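Local coordinates for MOG1 protein (Saccharomyces cerevisiae, PDB 1JHS) that binds the Ran GTPase Gsp1 and takes part in the Ran system for nuclear protein import and poly(A)+ mRNA export, at residues Phe21-Ala24 and Ser25-Arg28; Gly50-Thr53 and Asn54-Ile57; His77-Asp80 and Leu81-Leu84; Thr97-Gln100 and Gly101-Phe104. The protein carries 1 engineered substitution. All coordinates share one frame; numbering follows the deposited sequence.

Contact 1 of 4, residues Phe21-Ala24 and Ser25-Arg28; sequences FIDA and STLR
D23, A24 and S25 carry the tight turn by which the chain leaves strand 21-23, and the carboxylate of D23 folds over its beginning. CG lies anti to the backbone N (chi1 176°), which swings OD1 forward along the chain to S25. There one oxygen takes two bonds from one residue: S25 OG gives its proton to D23 OD1 at 2.7 Å, and S25 N reaches D23 OD1 at 2.8 Å. Both donors come from the same face of the carboxylate, out of its plane, and the amide bond makes this an Asx turn. A short acid suits the place because its oxygen can reach an amide only two residues ahead; serine, whose OG sits between its own N and carbonyl carbon, can offer a hydroxyl to the same oxygen as its amide.

Two carbonyls close the turn. D23 O accepts T26 N at 3.0 Å and, almost in line with its C=O, T26 OG1 at 2.7 Å, so threonine's hydroxyl is spent on the backbone. A24 O in turn holds L27 N at 3.0 Å and R28 N at 2.9 Å, while the small side chain of A24 sits against V36 of the neighbouring strand. On the apolar side I22 CD1 presses on L27 CD1 at 3.4 Å, tighter than usual for carbons.

With a leucine in place of D23, S25 would probably lose the acceptor for both its amide and its hydroxyl, leaving the start of the turn freer to move. Three acceptor oxygens, each gripped twice, suggest a surface turn shaped largely by its own polar bonds, with A24 also bonded to V36.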
loop_
_atom_site.group_PDB
_atom_site.type_symbol
_atom_site.label_atom_id
_atom_site.label_comp_id
_atom_site.label_asym_id
_atom_site.label_seq_id
_atom_site.Cartn_x
_atom_site.Cartn_y
_atom_site.Cartn_z
ATOM N N PHE A 21 4.870 14.036 -2.553
ATOM C CA PHE A 21 4.196 13.342 -1.455
ATOM C C PHE A 21 4.819 13.850 -0.161
ATOM O O PHE A 21 6.041 13.865 -0.026
ATOM C CB PHE A 21 4.384 11.822 -1.556
ATOM C CG PHE A 21 3.386 11.145 -2.449
ATOM C CD1 PHE A 21 3.340 11.432 -3.812
ATOM C CD2 PHE A 21 2.487 10.200 -1.929
ATOM C CE1 PHE A 21 2.417 10.793 -4.648
ATOM C CE2 PHE A 21 1.565 9.560 -2.760
ATOM C CZ PHE A 21 1.532 9.863 -4.130
ATOM N N ILE A 22 3.983 14.272 0.777
ATOM C CA ILE A 22 4.475 14.805 2.030
ATOM C C ILE A 22 4.340 13.800 3.167
ATOM O O ILE A 22 3.420 12.977 3.186
ATOM C CB ILE A 22 3.710 16.096 2.411
ATOM C CG1 ILE A 22 4.162 16.598 3.783
ATOM C CG2 ILE A 22 2.236 15.821 2.452
ATOM C CD1 ILE A 22 3.521 17.922 4.167
ATOM N N ASP A 23 5.290 13.879 4.095
ATOM C CA ASP A 23 5.315 13.038 5.279
ATOM C C ASP A 23 4.282 13.674 6.208
ATOM O O ASP A 23 4.498 14.792 6.697
ATOM C CB ASP A 23 6.715 13.090 5.906
ATOM C CG ASP A 23 6.813 12.316 7.192
ATOM O OD1 ASP A 23 5.767 11.984 7.803
ATOM O OD2 ASP A 23 7.967 12.059 7.605
ATOM N N ALA A 24 3.165 12.981 6.444
ATOM C CA ALA A 24 2.124 13.545 7.285
ATOM C C ALA A 24 2.579 13.844 8.707
ATOM O O ALA A 24 2.001 14.714 9.358
ATOM C CB ALA A 24 0.885 12.629 7.303
ATOM N N SER A 25 3.593 13.132 9.203
ATOM C CA SER A 25 4.037 13.396 10.574
ATOM C C SER A 25 4.741 14.745 10.710
ATOM O O SER A 25 5.059 15.166 11.820
ATOM C CB SER A 25 4.915 12.249 11.134
ATOM O OG SER A 25 6.153 12.120 10.448
ATOM N N THR A 26 4.969 15.448 9.605
ATOM C CA THR A 26 5.588 16.764 9.712
ATOM C C THR A 26 4.502 17.780 10.050
ATOM O O THR A 26 4.793 18.936 10.330
ATOM C CB THR A 26 6.281 17.212 8.410
ATOM O OG1 THR A 26 5.335 17.265 7.325
ATOM C CG2 THR A 26 7.418 16.256 8.087
ATOM N N LEU A 27 3.250 17.337 10.042
ATOM C CA LEU A 27 2.133 18.235 10.316
ATOM C C LEU A 27 1.196 17.701 11.388
ATOM O O LEU A 27 0.457 18.460 11.996
ATOM C CB LEU A 27 1.328 18.457 9.037
ATOM C CG LEU A 27 2.107 19.036 7.850
ATOM C CD1 LEU A 27 1.307 18.877 6.561
ATOM C CD2 LEU A 27 2.422 20.508 8.120
ATOM N N ARG A 28 1.210 16.388 11.591
ATOM C CA ARG A 28 0.327 15.772 12.566
ATOM C C ARG A 28 0.922 14.506 13.140
ATOM O O ARG A 28 1.737 13.860 12.505
ATOM C CB ARG A 28 -1.025 15.502 11.903
ATOM C CG ARG A 28 -1.892 16.774 11.850
ATOM C CD ARG A 28 -2.939 16.701 10.798
ATOM N NE ARG A 28 -3.691 17.940 10.614
ATOM C CZ ARG A 28 -3.159 19.164 10.515
ATOM N NH1 ARG A 28 -1.846 19.360 10.598
ATOM N NH2 ARG A 28 -3.959 20.204 10.285
#

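Contact 2 of 4, residues Gly50-Thr53 and Asn54-Ile57; sequences GLAT and NESI
A local side-chain-to-backbone contact, E55 reaching back to A52, folds the end of the loop between strands 34-39 and 56-63 against the start of strand 56-63, leading into the seven-stranded antiparallel sheet of the Mog1 fold. The glutamate stands just ahead of the strand and turns toward the residues it has left behind. Its CG is anti to the carbonyl carbon (chi1 -56°), and a bend at chi2, 88°, carries the carboxylate back to the amide of A52. A glutamate suits the place: it is long enough to span three residues backward and ends in two acceptors.

E55 is buried, so its charged end needs partners. Besides A52, OE2 forms a salt bridge with R164 of helix 163-178, and OE1 accepts from N39 of the adjacent strand. N39 also bonds A52 O, so the N-H and the C=O of A52 are both tied into the same polar cluster. R164 further holds N54 OD1; an arginine between two acceptors would probably stabilise the ionised form of E55.

L51 covers the acid from another side. The two side chains pass at a slant, with L51 CB 3.7 Å from E55 OE2 and L51 CD2 4.1 Å from it. Leucine suits a place where its CB meets the acid and its side chain also touches V168 and F21. The methyl of A52 is small enough to leave the amide open to approach, its CB staying 3.8 Å from E55 OE2. The amide bond itself is short and nearly straight: A52 N meets the syn lone pair of E55 OE2 at 2.8 Å, with an N-H...O angle of 170°.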
loop_
_atom_site.group_PDB
_atom_site.type_symbol
_atom_site.label_atom_id
_atom_site.label_comp_id
_atom_site.label_asym_id
_atom_site.label_seq_id
_atom_site.Cartn_x
_atom_site.Cartn_y
_atom_site.Cartn_z
ATOM N N GLY A 50 2.089 8.988 -13.710
ATOM C CA GLY A 50 0.882 8.227 -13.933
ATOM C C GLY A 50 -0.022 8.366 -12.711
ATOM O O GLY A 50 -1.136 7.857 -12.710
ATOM N N LEU A 51 0.458 9.047 -11.670
ATOM C CA LEU A 51 -0.330 9.243 -10.446
ATOM C C LEU A 51 -1.203 10.496 -10.565
ATOM O O LEU A 51 -0.959 11.349 -11.414
ATOM C CB LEU A 51 0.597 9.378 -9.227
ATOM C CG LEU A 51 1.569 8.217 -8.991
ATOM C CD1 LEU A 51 2.373 8.415 -7.687
ATOM C CD2 LEU A 51 0.756 6.932 -8.928
ATOM N N ALA A 52 -2.243 10.594 -9.743
ATOM C CA ALA A 52 -3.102 11.780 -9.786
ATOM C C ALA A 52 -2.708 12.649 -8.584
ATOM O O ALA A 52 -1.522 12.976 -8.436
ATOM C CB ALA A 52 -4.581 11.363 -9.733
ATOM N N THR A 53 -3.658 13.034 -7.731
ATOM C CA THR A 53 -3.289 13.853 -6.573
ATOM C C THR A 53 -3.937 13.403 -5.276
ATOM O O THR A 53 -3.855 14.119 -4.289
ATOM C CB THR A 53 -3.646 15.386 -6.742
ATOM O OG1 THR A 53 -5.071 15.557 -6.727
ATOM C CG2 THR A 53 -3.111 15.944 -8.057
ATOM N N ASN A 54 -4.544 12.213 -5.255
ATOM C CA ASN A 54 -5.236 11.775 -4.044
ATOM C C ASN A 54 -4.796 10.454 -3.416
ATOM O O ASN A 54 -5.483 9.956 -2.541
ATOM C CB ASN A 54 -6.755 11.744 -4.287
ATOM C CG ASN A 54 -7.166 10.705 -5.326
ATOM O OD1 ASN A 54 -6.311 10.041 -5.913
ATOM N ND2 ASN A 54 -8.483 10.573 -5.576
ATOM N N GLU A 55 -3.666 9.897 -3.838
ATOM C CA GLU A 55 -3.197 8.629 -3.238
ATOM C C GLU A 55 -2.544 8.861 -1.872
ATOM O O GLU A 55 -2.086 9.949 -1.577
ATOM C CB GLU A 55 -2.167 7.936 -4.144
ATOM C CG GLU A 55 -2.663 7.664 -5.570
ATOM C CD GLU A 55 -2.406 8.848 -6.493
ATOM O OE1 GLU A 55 -1.876 9.876 -6.013
ATOM O OE2 GLU A 55 -2.712 8.748 -7.697
ATOM N N SER A 56 -2.523 7.834 -1.035
ATOM C CA SER A 56 -1.882 7.938 0.277
ATOM C C SER A 56 -1.151 6.626 0.513
ATOM O O SER A 56 -1.561 5.559 0.021
ATOM C CB SER A 56 -2.906 8.215 1.390
ATOM O OG SER A 56 -3.989 7.310 1.351
ATOM N N ILE A 57 -0.065 6.724 1.250
ATOM C CA ILE A 57 0.803 5.590 1.527
ATOM C C ILE A 57 0.998 5.404 3.033
ATOM O O ILE A 57 1.333 6.356 3.736
ATOM C CB ILE A 57 2.213 5.830 0.902
ATOM C CG1 ILE A 57 2.090 6.048 -0.622
ATOM C CG2 ILE A 57 3.152 4.655 1.249
ATOM C CD1 ILE A 57 3.419 6.546 -1.311
#

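Contact 3 of 4, residues His77-Asp80 and Leu81-Leu84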
loop_
_atom_site.group_PDB
_atom_site.type_symbol
_atom_site.label_atom_id
_atom_site.label_comp_id
_atom_site.label_asym_id
_atom_site.label_seq_id
_atom_site.Cartn_x
_atom_site.Cartn_y
_atom_site.Cartn_z
ATOM N N HIS A 77 -3.198 -10.155 6.243
ATOM C CA HIS A 77 -2.999 -8.734 6.467
ATOM C C HIS A 77 -3.893 -7.884 5.605
ATOM O O HIS A 77 -4.281 -6.785 6.014
ATOM C CB HIS A 77 -1.537 -8.354 6.257
ATOM C CG HIS A 77 -0.648 -8.823 7.364
ATOM N ND1 HIS A 77 -0.752 -8.338 8.651
ATOM C CD2 HIS A 77 0.334 -9.754 7.390
ATOM C CE1 HIS A 77 0.127 -8.954 9.423
ATOM N NE2 HIS A 77 0.800 -9.819 8.683
ATOM N N VAL A 78 -4.205 -8.379 4.414
ATOM C CA VAL A 78 -5.125 -7.651 3.526
ATOM C C VAL A 78 -6.514 -7.623 4.188
ATOM O O VAL A 78 -7.188 -6.575 4.212
ATOM C CB VAL A 78 -5.249 -8.350 2.123
ATOM C CG1 VAL A 78 -6.389 -7.683 1.312
ATOM C CG2 VAL A 78 -3.948 -8.180 1.329
ATOM N N GLU A 79 -6.940 -8.779 4.707
ATOM C CA GLU A 79 -8.259 -8.892 5.351
ATOM C C GLU A 79 -8.384 -7.872 6.485
ATOM O O GLU A 79 -9.410 -7.186 6.605
ATOM C CB GLU A 79 -8.475 -10.321 5.881
ATOM C CG GLU A 79 -9.834 -10.570 6.559
ATOM C CD GLU A 79 -11.034 -10.430 5.620
ATOM O OE1 GLU A 79 -10.885 -10.624 4.395
ATOM O OE2 GLU A 79 -12.148 -10.139 6.111
ATOM N N ASP A 80 -7.345 -7.750 7.312
ATOM C CA ASP A 80 -7.395 -6.770 8.404
ATOM C C ASP A 80 -7.625 -5.351 7.899
ATOM O O ASP A 80 -8.324 -4.555 8.540
ATOM C CB ASP A 80 -6.114 -6.808 9.232
ATOM C CG ASP A 80 -6.052 -8.016 10.142
ATOM O OD1 ASP A 80 -7.052 -8.754 10.220
ATOM O OD2 ASP A 80 -5.004 -8.240 10.788
ATOM N N LEU A 81 -7.029 -5.011 6.761
ATOM C CA LEU A 81 -7.203 -3.677 6.190
ATOM C C LEU A 81 -8.585 -3.474 5.556
ATOM O O LEU A 81 -9.216 -2.422 5.718
ATOM C CB LEU A 81 -6.149 -3.416 5.108
ATOM C CG LEU A 81 -4.692 -3.182 5.503
ATOM C CD1 LEU A 81 -3.809 -3.383 4.260
ATOM C CD2 LEU A 81 -4.508 -1.754 6.061
ATOM N N THR A 82 -9.056 -4.464 4.812
ATOM C CA THR A 82 -10.332 -4.317 4.139
ATOM C C THR A 82 -11.516 -4.440 5.090
ATOM O O THR A 82 -12.502 -3.721 4.951
ATOM C CB THR A 82 -10.470 -5.364 3.017
ATOM O OG1 THR A 82 -10.258 -6.668 3.570
ATOM C CG2 THR A 82 -9.421 -5.124 1.910
ATOM N N GLU A 83 -11.423 -5.340 6.060
ATOM C CA GLU A 83 -12.540 -5.525 6.990
ATOM C C GLU A 83 -12.964 -4.251 7.695
ATOM O O GLU A 83 -14.123 -4.106 8.071
ATOM C CB GLU A 83 -12.222 -6.594 8.038
ATOM C CG GLU A 83 -12.743 -7.962 7.668
ATOM C CD GLU A 83 -12.701 -8.959 8.817
ATOM O OE1 GLU A 83 -13.157 -8.587 9.930
ATOM O OE2 GLU A 83 -12.235 -10.119 8.613
ATOM N N LEU A 84 -12.028 -3.327 7.881
ATOM C CA LEU A 84 -12.349 -2.081 8.564
ATOM C C LEU A 84 -13.266 -1.172 7.746
ATOM O O LEU A 84 -13.922 -0.278 8.307
ATOM C CB LEU A 84 -11.067 -1.319 8.899
ATOM C CG LEU A 84 -10.102 -1.985 9.883
ATOM C CD1 LEU A 84 -9.011 -0.985 10.216
ATOM C CD2 LEU A 84 -10.826 -2.416 11.153
#
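V78, E79, T82 and E83 meet through three kinds of interaction on the last turns of helix 70-83. The first is main-chain helical bonding. T82 N reaches V78 O at 2.9 Å and E83 N reaches E79 O at 2.8 Å, while L81 N to H77 O, at 3.4 Å, is weak. T82 adds its hydroxyl: set between the backbone N and the carbonyl carbon (chi1 55°), OG1 hangs back over the preceding turn, 3.1 Å from V78 O and 3.2 Å from E79 O, its one proton available to either.

The second is apolar. V78 CG1 and T82 CG2 lie 4.0 Å apart, one turn from each other, and both side chains touch W90 and V108 of the sheet. A beta-branched pair suits this buried side, threonine keeping its polar branch for the helix.

The third is acidic. E79, bent at chi2, comes up to E83: E79 OE2 is modelled 2.5 Å from E83 OE2, the carboxylate planes 62° apart; an overlap with E83 CG makes the exact placing doubtful. E79 OE1 meanwhile accepts from W90 NE1. A leucine at E79 would remove that acceptor, and the indole N-H of W90 would probably be left without its mate. If the modelled approach is right, two carboxylates so close probably share a proton, which would raise the apparent pKa of one of them.

Contact 4 of 4, residues Thr97-Gln100 and Gly101-Phe104; sequences TVQQ and GTKF
The tip of the beta hairpin formed by strands 87-99 and 103-113 brings Q99 opposite K103 and T97 opposite F104, with a shift of one residue between the pairs. K103 O takes two amides, V98 N at 2.8 Å and Q99 N at 3.1 Å, which defines a classic bulge. Q99 O likewise takes two: K103 N at 3.0 Å, in the carbonyl plane on a lone pair, and T102 N at 3.1 Å, a second classic bulge with T102 and K103 facing Q99. V98 stands at a corner of the chain, and its side chain rests on Q173 and R177 of helix 163-178.

The T102 N to Q99 O bond closes a type II beta turn, Q99 to T102. G101, at its third position with phi 82°, suits the place because a side-chain carbon there would run into Q100 O. Two waters bridge the turn: one donates to Q100 OE1 and accepts from G101 N, and another donates to Q100 O and accepts from T102 OG1.

Q99 and K103 extend side by side the same way, so lysine's methylenes can run along the glutamine, CD of K103 lying 4.1 Å from Q99 CB; NZ goes on to a weak bond with V176 O. On the face shared by T97 and F104, the phenyl group, anti to its main-chain nitrogen (chi1 -162°), turns its edge to threonine, with T97 OG1 3.4 Å from F104 CE1, while the same ring meets W74 of helix 70-83.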
loop_
_atom_site.group_PDB
_atom_site.type_symbol
_atom_site.label_atom_id
_atom_site.label_comp_id
_atom_site.label_asym_id
_atom_site.label_seq_id
_atom_site.Cartn_x
_atom_site.Cartn_y
_atom_site.Cartn_z
ATOM N N THR A 97 4.826 -12.904 -5.965
ATOM C CA THR A 97 5.759 -13.236 -4.909
ATOM C C THR A 97 6.999 -12.527 -5.436
ATOM O O THR A 97 7.553 -12.916 -6.483
ATOM C CB THR A 97 6.053 -14.739 -4.816
ATOM O OG1 THR A 97 4.942 -15.396 -4.196
ATOM C CG2 THR A 97 7.266 -14.973 -3.941
ATOM N N VAL A 98 7.426 -11.480 -4.742
ATOM C CA VAL A 98 8.600 -10.718 -5.164
ATOM C C VAL A 98 9.878 -11.438 -4.689
ATOM O O VAL A 98 10.895 -11.457 -5.387
ATOM C CB VAL A 98 8.540 -9.298 -4.596
ATOM C CG1 VAL A 98 9.885 -8.611 -4.773
ATOM C CG2 VAL A 98 7.430 -8.502 -5.329
ATOM N N GLN A 99 9.812 -12.038 -3.504
ATOM C CA GLN A 99 10.955 -12.786 -2.982
ATOM C C GLN A 99 10.410 -13.920 -2.130
ATOM O O GLN A 99 9.703 -13.680 -1.154
ATOM C CB GLN A 99 11.880 -11.891 -2.158
ATOM C CG GLN A 99 13.233 -12.559 -1.835
ATOM C CD GLN A 99 14.226 -11.601 -1.195
ATOM O OE1 GLN A 99 14.136 -11.296 -0.001
ATOM N NE2 GLN A 99 15.169 -11.094 -1.993
ATOM N N GLN A 100 10.721 -15.158 -2.514
ATOM C CA GLN A 100 10.208 -16.302 -1.787
ATOM C C GLN A 100 10.474 -16.176 -0.306
ATOM O O GLN A 100 11.559 -15.775 0.128
ATOM C CB GLN A 100 10.790 -17.611 -2.334
ATOM C CG GLN A 100 10.338 -17.936 -3.771
ATOM C CD GLN A 100 8.832 -18.176 -3.907
ATOM O OE1 GLN A 100 8.200 -18.743 -3.007
ATOM N NE2 GLN A 100 8.256 -17.781 -5.044
ATOM N N GLY A 101 9.427 -16.471 0.454
ATOM C CA GLY A 101 9.489 -16.418 1.896
ATOM C C GLY A 101 9.308 -15.068 2.555
ATOM O O GLY A 101 8.784 -15.017 3.664
ATOM N N THR A 102 9.659 -13.961 1.894
ATOM C CA THR A 102 9.544 -12.698 2.602
ATOM C C THR A 102 8.827 -11.508 1.979
ATOM O O THR A 102 8.425 -10.616 2.714
ATOM C CB THR A 102 10.919 -12.195 3.024
ATOM O OG1 THR A 102 11.693 -11.929 1.852
ATOM C CG2 THR A 102 11.641 -13.235 3.902
ATOM N N LYS A 103 8.657 -11.483 0.661
ATOM C CA LYS A 103 8.046 -10.305 0.039
ATOM C C LYS A 103 6.959 -10.644 -0.956
ATOM O O LYS A 103 7.203 -11.356 -1.926
ATOM C CB LYS A 103 9.116 -9.465 -0.655
ATOM C CG LYS A 103 10.212 -8.973 0.279
ATOM C CD LYS A 103 11.323 -8.238 -0.474
ATOM C CE LYS A 103 12.276 -7.569 0.517
ATOM N NZ LYS A 103 13.314 -6.747 -0.207
ATOM N N PHE A 104 5.767 -10.096 -0.704
ATOM C CA PHE A 104 4.607 -10.346 -1.551
ATOM C C PHE A 104 3.887 -9.032 -1.818
ATOM O O PHE A 104 3.771 -8.197 -0.915
ATOM C CB PHE A 104 3.667 -11.329 -0.835
ATOM C CG PHE A 104 2.680 -11.982 -1.753
ATOM C CD1 PHE A 104 2.975 -13.198 -2.351
ATOM C CD2 PHE A 104 1.472 -11.346 -2.058
ATOM C CE1 PHE A 104 2.080 -13.798 -3.258
ATOM C CE2 PHE A 104 0.568 -11.931 -2.954
ATOM C CZ PHE A 104 0.879 -13.162 -3.557
HETATM O O HOH W 1 7.280 -17.864 -0.387
HETATM O O HOH W 2 13.775 -14.153 1.332
#

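From the N terminus the four contacts follow one another in series, none nested in or crossing another. Contact 1 closes the turn after strand 21-23, at one outer edge of the seven-stranded sheet; contact 2 closes the loop that leads into strand 56-63, two strands inward. These two touch: F21 lies against L51, E55 and I57, joining the edge strand to the loop and to strand 56-63. Contact 3 is within helix 70-83, which follows strand 56-63 and packs on the sheet. Contact 4 then closes the hairpin of strands 87-99 and 103-113 at the other edge, across the molecule from contacts 1 and 2, its nearest atoms about 7 Å from contact 3.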